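Local coordinates for fatty acid CoA ligase (Marinactinospora thermotolerans, PDB 6SQ8), which belongs to the ANL superfamily of AMP-binding enzymes and is seen with adenosine monophosphate and 1-ethanoyl-9H-pyrido[3,4-b]indole-3-carboxylic acid bound, at residues 295-308 / 320-332. Residues are numbered along the deposited sequence; the frame is centred on the assembly and turned at random.
Sequences QNYGTQEAAFIAAL and TAVGRPLPHVEVE. With EQ2 (1-ethanoyl-9~{H}-pyrido[3,4-b]indole-3-carboxylic acid), chain F; AMP (adenosine monophosphate), chain G.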
loop_
_atom_site.group_PDB
_atom_site.type_symbol
_atom_site.label_atom_id
_atom_site.label_comp_id
_atom_site.label_asym_id
_atom_site.label_seq_id
_atom_site.Cartn_x
_atom_site.Cartn_y
_atom_site.Cartn_z
ATOM N N GLN A 295 -12.442 2.808 0.237
ATOM C CA GLN A 295 -11.419 1.898 0.679
ATOM C C GLN A 295 -10.856 1.167 -0.552
ATOM O O GLN A 295 -11.572 0.945 -1.523
ATOM C CB GLN A 295 -11.986 0.947 1.732
ATOM C CG GLN A 295 -10.929 0.337 2.642
ATOM C CD GLN A 295 -11.487 -0.753 3.514
ATOM O OE1 GLN A 295 -11.253 -1.918 3.233
ATOM N NE2 GLN A 295 -12.266 -0.388 4.530
ATOM N N ASN A 296 -9.561 0.834 -0.487
ATOM C CA ASN A 296 -8.849 0.053 -1.477
ATOM C C ASN A 296 -8.228 -1.146 -0.755
ATOM O O ASN A 296 -7.684 -1.004 0.336
ATOM C CB ASN A 296 -7.755 0.869 -2.180
ATOM C CG ASN A 296 -8.234 1.715 -3.345
ATOM O OD1 ASN A 296 -9.444 1.873 -3.569
ATOM N ND2 ASN A 296 -7.293 2.296 -4.074
ATOM N N TYR A 297 -8.301 -2.317 -1.383
ATOM C CA TYR A 297 -7.626 -3.520 -0.937
ATOM C C TYR A 297 -6.739 -4.017 -2.079
ATOM O O TYR A 297 -7.177 -4.160 -3.213
ATOM C CB TYR A 297 -8.656 -4.567 -0.507
ATOM C CG TYR A 297 -8.186 -6.002 -0.445
ATOM C CD1 TYR A 297 -7.059 -6.362 0.284
ATOM C CD2 TYR A 297 -8.899 -7.016 -1.083
ATOM C CE1 TYR A 297 -6.647 -7.686 0.372
ATOM C CE2 TYR A 297 -8.504 -8.341 -1.002
ATOM C CZ TYR A 297 -7.377 -8.677 -0.266
ATOM O OH TYR A 297 -6.990 -9.977 -0.187
ATOM N N GLY A 298 -5.482 -4.274 -1.745
ATOM C CA GLY A 298 -4.536 -4.935 -2.615
ATOM C C GLY A 298 -3.453 -5.613 -1.804
ATOM O O GLY A 298 -3.472 -5.564 -0.578
ATOM N N THR A 299 -2.544 -6.291 -2.505
ATOM C CA THR A 299 -1.339 -6.874 -1.924
ATOM C C THR A 299 -0.183 -6.535 -2.852
ATOM O O THR A 299 -0.396 -6.079 -3.961
ATOM C CB THR A 299 -1.492 -8.380 -1.693
ATOM O OG1 THR A 299 -1.210 -9.087 -2.899
ATOM C CG2 THR A 299 -2.872 -8.762 -1.191
ATOM N N GLN A 300 1.039 -6.751 -2.377
ATOM C CA GLN A 300 2.246 -6.501 -3.157
ATOM C C GLN A 300 2.220 -7.413 -4.382
ATOM O O GLN A 300 2.539 -6.968 -5.479
ATOM C CB GLN A 300 3.506 -6.732 -2.319
ATOM C CG GLN A 300 3.849 -5.564 -1.408
ATOM C CD GLN A 300 4.866 -4.624 -2.008
ATOM O OE1 GLN A 300 4.745 -4.103 -3.137
ATOM N NE2 GLN A 300 5.904 -4.412 -1.219
ATOM N N GLU A 301 1.786 -8.665 -4.184
ATOM C CA GLU A 301 1.742 -9.642 -5.245
ATOM C C GLU A 301 0.558 -9.358 -6.194
ATOM O O GLU A 301 0.678 -9.529 -7.392
ATOM C CB GLU A 301 1.655 -11.044 -4.651
ATOM C CG GLU A 301 2.898 -11.479 -3.887
ATOM C CD GLU A 301 2.898 -11.122 -2.411
ATOM O OE1 GLU A 301 2.195 -10.172 -2.042
ATOM O OE2 GLU A 301 3.609 -11.788 -1.634
ATOM N N ALA A 302 -0.585 -8.897 -5.673
ATOM C CA ALA A 302 -1.813 -8.842 -6.442
ATOM C C ALA A 302 -2.019 -7.486 -7.121
ATOM O O ALA A 302 -2.850 -7.378 -8.030
ATOM C CB ALA A 302 -2.980 -9.135 -5.534
ATOM N N ALA A 303 -1.335 -6.448 -6.630
ATOM C CA ALA A 303 -1.749 -5.074 -6.843
ATOM C C ALA A 303 -3.222 -4.891 -6.405
ATOM O O ALA A 303 -3.671 -5.541 -5.456
ATOM C CB ALA A 303 -1.518 -4.705 -8.290
ATOM N N PHE A 304 -3.972 -4.011 -7.097
ATOM C CA PHE A 304 -5.347 -3.679 -6.753
ATOM C C PHE A 304 -6.264 -4.906 -6.875
ATOM O O PHE A 304 -6.216 -5.607 -7.890
ATOM C CB PHE A 304 -5.867 -2.597 -7.693
ATOM C CG PHE A 304 -5.238 -1.237 -7.533
ATOM C CD1 PHE A 304 -5.268 -0.575 -6.315
ATOM C CD2 PHE A 304 -4.662 -0.590 -8.611
ATOM C CE1 PHE A 304 -4.702 0.681 -6.167
ATOM C CE2 PHE A 304 -4.112 0.673 -8.466
ATOM C CZ PHE A 304 -4.133 1.307 -7.244
ATOM N N ILE A 305 -7.126 -5.125 -5.867
ATOM C CA ILE A 305 -8.096 -6.223 -5.899
ATOM C C ILE A 305 -9.537 -5.704 -5.804
ATOM O O ILE A 305 -10.385 -6.074 -6.621
ATOM C CB ILE A 305 -7.808 -7.251 -4.797
ATOM C CG1 ILE A 305 -6.427 -7.881 -4.968
ATOM C CG2 ILE A 305 -8.918 -8.296 -4.763
ATOM C CD1 ILE A 305 -6.026 -8.761 -3.792
ATOM N N ALA A 306 -9.832 -4.899 -4.778
ATOM C CA ALA A 306 -11.217 -4.480 -4.530
ATOM C C ALA A 306 -11.269 -3.067 -3.950
ATOM O O ALA A 306 -10.273 -2.543 -3.461
ATOM C CB ALA A 306 -11.875 -5.446 -3.593
ATOM N N ALA A 307 -12.456 -2.463 -4.056
ATOM C CA ALA A 307 -12.708 -1.163 -3.476
ATOM C C ALA A 307 -14.121 -1.106 -2.888
ATOM O O ALA A 307 -15.026 -1.772 -3.338
ATOM C CB ALA A 307 -12.479 -0.075 -4.494
ATOM N N LEU A 308 -14.254 -0.299 -1.836
ATOM C CA LEU A 308 -15.496 -0.024 -1.150
ATOM C C LEU A 308 -15.840 1.441 -1.426
ATOM O O LEU A 308 -15.060 2.325 -1.057
ATOM C CB LEU A 308 -15.290 -0.302 0.343
ATOM C CG LEU A 308 -16.546 -0.352 1.208
ATOM C CD1 LEU A 308 -17.348 -1.613 0.962
ATOM C CD2 LEU A 308 -16.190 -0.267 2.683
ATOM N N THR A 320 -17.252 -3.920 7.400
ATOM C CA THR A 320 -16.275 -4.975 7.610
ATOM C C THR A 320 -15.773 -5.533 6.273
ATOM O O THR A 320 -15.070 -6.547 6.262
ATOM C CB THR A 320 -16.866 -6.112 8.447
ATOM O OG1 THR A 320 -18.080 -6.589 7.845
ATOM C CG2 THR A 320 -17.114 -5.665 9.871
ATOM N N ALA A 321 -16.123 -4.865 5.163
ATOM C CA ALA A 321 -15.829 -5.346 3.826
ATOM C C ALA A 321 -14.733 -4.505 3.164
ATOM O O ALA A 321 -14.473 -3.367 3.545
ATOM C CB ALA A 321 -17.071 -5.313 2.987
ATOM N N VAL A 322 -14.106 -5.114 2.149
ATOM C CA VAL A 322 -13.111 -4.469 1.292
ATOM C C VAL A 322 -13.801 -3.985 0.025
ATOM O O VAL A 322 -13.296 -3.087 -0.651
ATOM C CB VAL A 322 -11.943 -5.413 0.968
ATOM C CG1 VAL A 322 -11.073 -5.652 2.184
ATOM C CG2 VAL A 322 -12.405 -6.742 0.393
ATOM N N GLY A 323 -14.944 -4.604 -0.277
ATOM C CA GLY A 323 -15.832 -4.160 -1.323
ATOM C C GLY A 323 -15.993 -5.205 -2.401
ATOM O O GLY A 323 -15.656 -6.370 -2.212
ATOM N N ARG A 324 -16.525 -4.759 -3.545
ATOM C CA ARG A 324 -16.631 -5.578 -4.730
ATOM C C ARG A 324 -15.261 -5.642 -5.399
ATOM O O ARG A 324 -14.529 -4.666 -5.389
ATOM C CB ARG A 324 -17.693 -5.015 -5.676
ATOM C CG ARG A 324 -19.128 -5.341 -5.276
ATOM C CD ARG A 324 -20.074 -5.340 -6.462
ATOM N NE ARG A 324 -21.454 -5.543 -6.042
ATOM C CZ ARG A 324 -22.255 -4.571 -5.603
ATOM N NH1 ARG A 324 -21.793 -3.338 -5.455
ATOM N NH2 ARG A 324 -23.511 -4.834 -5.282
ATOM N N PRO A 325 -14.859 -6.789 -5.985
ATOM C CA PRO A 325 -13.640 -6.846 -6.788
ATOM C C PRO A 325 -13.714 -5.834 -7.939
ATOM O O PRO A 325 -14.793 -5.548 -8.445
ATOM C CB PRO A 325 -13.620 -8.272 -7.347
ATOM C CG PRO A 325 -14.456 -9.055 -6.361
ATOM C CD PRO A 325 -15.546 -8.088 -5.925
ATOM N N LEU A 326 -12.556 -5.307 -8.327
ATOM C CA LEU A 326 -12.468 -4.378 -9.423
ATOM C C LEU A 326 -12.763 -5.091 -10.744
ATOM O O LEU A 326 -12.764 -6.320 -10.810
ATOM C CB LEU A 326 -11.069 -3.757 -9.409
ATOM C CG LEU A 326 -10.764 -2.864 -8.212
ATOM C CD1 LEU A 326 -9.371 -2.289 -8.324
ATOM C CD2 LEU A 326 -11.775 -1.735 -8.104
ATOM N N PRO A 327 -13.061 -4.335 -11.826
ATOM C CA PRO A 327 -13.210 -4.914 -13.157
ATOM C C PRO A 327 -11.948 -5.693 -13.560
ATOM O O PRO A 327 -10.829 -5.183 -13.389
ATOM C CB PRO A 327 -13.421 -3.699 -14.072
ATOM C CG PRO A 327 -13.920 -2.601 -13.165
ATOM C CD PRO A 327 -13.269 -2.878 -11.827
ATOM N N HIS A 328 -12.165 -6.920 -14.044
ATOM C CA HIS A 328 -11.157 -7.834 -14.586
ATOM C C HIS A 328 -10.478 -8.595 -13.447
ATOM O O HIS A 328 -9.532 -9.360 -13.709
ATOM C CB HIS A 328 -10.134 -7.135 -15.513
ATOM C CG HIS A 328 -10.763 -6.226 -16.521
ATOM N ND1 HIS A 328 -11.499 -6.702 -17.586
ATOM C CD2 HIS A 328 -10.776 -4.878 -16.638
ATOM C CE1 HIS A 328 -11.926 -5.684 -18.320
ATOM N NE2 HIS A 328 -11.518 -4.558 -17.748
ATOM N N VAL A 329 -10.950 -8.399 -12.209
ATOM C CA VAL A 329 -10.401 -9.096 -11.057
ATOM C C VAL A 329 -11.336 -10.249 -10.686
ATOM O O VAL A 329 -12.441 -10.039 -10.211
ATOM C CB VAL A 329 -10.161 -8.162 -9.858
ATOM C CG1 VAL A 329 -9.473 -8.893 -8.711
ATOM C CG2 VAL A 329 -9.342 -6.953 -10.258
ATOM N N GLU A 330 -10.852 -11.467 -10.940
ATOM C CA GLU A 330 -11.520 -12.686 -10.576
ATOM C C GLU A 330 -11.059 -13.082 -9.172
ATOM O O GLU A 330 -9.881 -13.065 -8.894
ATOM C CB GLU A 330 -11.193 -13.781 -11.588
ATOM C CG GLU A 330 -11.506 -13.398 -13.035
ATOM C CD GLU A 330 -11.000 -14.364 -14.100
ATOM O OE1 GLU A 330 -11.493 -15.535 -14.133
ATOM O OE2 GLU A 330 -10.081 -13.962 -14.863
ATOM N N VAL A 331 -12.006 -13.413 -8.292
ATOM C CA VAL A 331 -11.710 -13.845 -6.940
ATOM C C VAL A 331 -12.437 -15.168 -6.683
ATOM O O VAL A 331 -13.605 -15.306 -6.999
ATOM C CB VAL A 331 -12.119 -12.794 -5.899
ATOM C CG1 VAL A 331 -11.761 -13.254 -4.496
ATOM C CG2 VAL A 331 -11.494 -11.442 -6.187
ATOM N N GLU A 332 -11.718 -16.126 -6.099
ATOM C CA GLU A 332 -12.312 -17.348 -5.601
ATOM C C GLU A 332 -11.976 -17.497 -4.118
ATOM O O GLU A 332 -10.951 -16.993 -3.665
ATOM C CB GLU A 332 -11.796 -18.567 -6.363
ATOM C CG GLU A 332 -12.541 -18.840 -7.658
ATOM C CD GLU A 332 -12.019 -20.025 -8.448
ATOM O OE1 GLU A 332 -11.043 -20.694 -8.003
ATOM O OE2 GLU A 332 -12.596 -20.267 -9.515
HETATM C C1 EQ2 F . -4.732 -0.661 -3.184
HETATM C C2 EQ2 F . -3.942 -0.980 -1.963
HETATM O O1 EQ2 F . -4.348 -0.604 -0.879
HETATM C C3 EQ2 F . -2.630 -1.709 -2.088
HETATM N N1 EQ2 F . -2.146 -2.267 -0.971
HETATM C C4 EQ2 F . -0.970 -2.914 -0.997
HETATM C C5 EQ2 F . -0.458 -3.483 0.308
HETATM O O2 EQ2 F . -1.180 -3.379 1.322
HETATM O O3 EQ2 F . 0.682 -3.978 0.268
HETATM C C6 EQ2 F . -0.207 -3.030 -2.152
HETATM C C7 EQ2 F . -0.681 -2.468 -3.323
HETATM C C8 EQ2 F . -0.200 -2.398 -4.677
HETATM C C9 EQ2 F . 0.933 -2.862 -5.342
HETATM C C10 EQ2 F . 1.066 -2.608 -6.690
HETATM C C11 EQ2 F . 0.092 -1.898 -7.387
HETATM C C12 EQ2 F . -1.045 -1.437 -6.768
HETATM C C13 EQ2 F . -1.176 -1.693 -5.405
HETATM N N2 EQ2 F . -2.201 -1.336 -4.549
HETATM C C14 EQ2 F . -1.918 -1.795 -3.295
HETATM P P AMP G . 1.536 -6.870 1.819
HETATM O O1P AMP G . 1.476 -6.347 0.414
HETATM O O2P AMP G . 1.809 -8.377 1.930
HETATM O O3P AMP G . 2.436 -6.003 2.673
HETATM O "O5'" AMP G . 0.017 -6.598 2.375
HETATM C "C5'" AMP G . -1.173 -7.326 2.013
HETATM C "C4'" AMP G . -2.099 -7.563 3.203
HETATM O "O4'" AMP G . -2.495 -6.363 3.849
HETATM C "C3'" AMP G . -3.398 -8.191 2.782
HETATM O "O3'" AMP G . -3.190 -9.571 2.885
HETATM C "C2'" AMP G . -4.480 -7.673 3.726
HETATM O "O2'" AMP G . -4.820 -8.498 4.865
HETATM C "C1'" AMP G . -3.886 -6.362 4.211
HETATM N N9 AMP G . -4.630 -5.242 3.576
HETATM C C8 AMP G . -4.213 -4.418 2.586
HETATM N N7 AMP G . -5.185 -3.519 2.274
HETATM C C5 AMP G . -6.244 -3.779 3.073
HETATM C C6 AMP G . -7.606 -3.224 3.271
HETATM N N6 AMP G . -8.043 -2.182 2.555
HETATM N N1 AMP G . -8.382 -3.796 4.211
HETATM C C2 AMP G . -7.947 -4.853 4.952
HETATM N N3 AMP G . -6.727 -5.423 4.830
HETATM C C4 AMP G . -5.861 -4.923 3.927
HETATM O O HOH W 1 -13.642 -2.754 6.086
#
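Val322 packs against Tyr297 beside the adenine of AMP, where the hairpin of strands 293-299 and 303-308, part of the large N-terminal domain of an ANL-type enzyme, meets strand 321-325. A classic beta bulge interrupts the hairpin: Ile305 and Ala306 both face Tyr297, whose carbonyl takes both their N-H groups. Val322 CB lies 3.7 Å from Tyr297 CB, and CG2 approaches the ring obliquely near CD2. With CG1 anti to the carbonyl carbon (chi1 -71°), that methyl reaches both Tyr297 CB and, at 3.8 Å, AMP N1, so one valine touches protein and nucleotide at once. Tyr297 OH hydrogen-bonds Asp380, which also hydrogen-bonds AMP. Further along, the chain turns at Arg324, and Leu326 packs along strand 303-308. Its CD1 sits 3.6 Å from Phe304 CB, while CD2 meets Ala307 CB. Phe304 in turn lays one ring face over EQ2, making Leu326 a second-shell neighbour of that ligand. Ile305 crosses Val329 at about a right angle, CG2 against CG1. Next to these methyls, Leu326 N donates to Ile305 O at 2.9 Å, nearly straight at 168°, with the donor tilted 22° from the carbonyl plane.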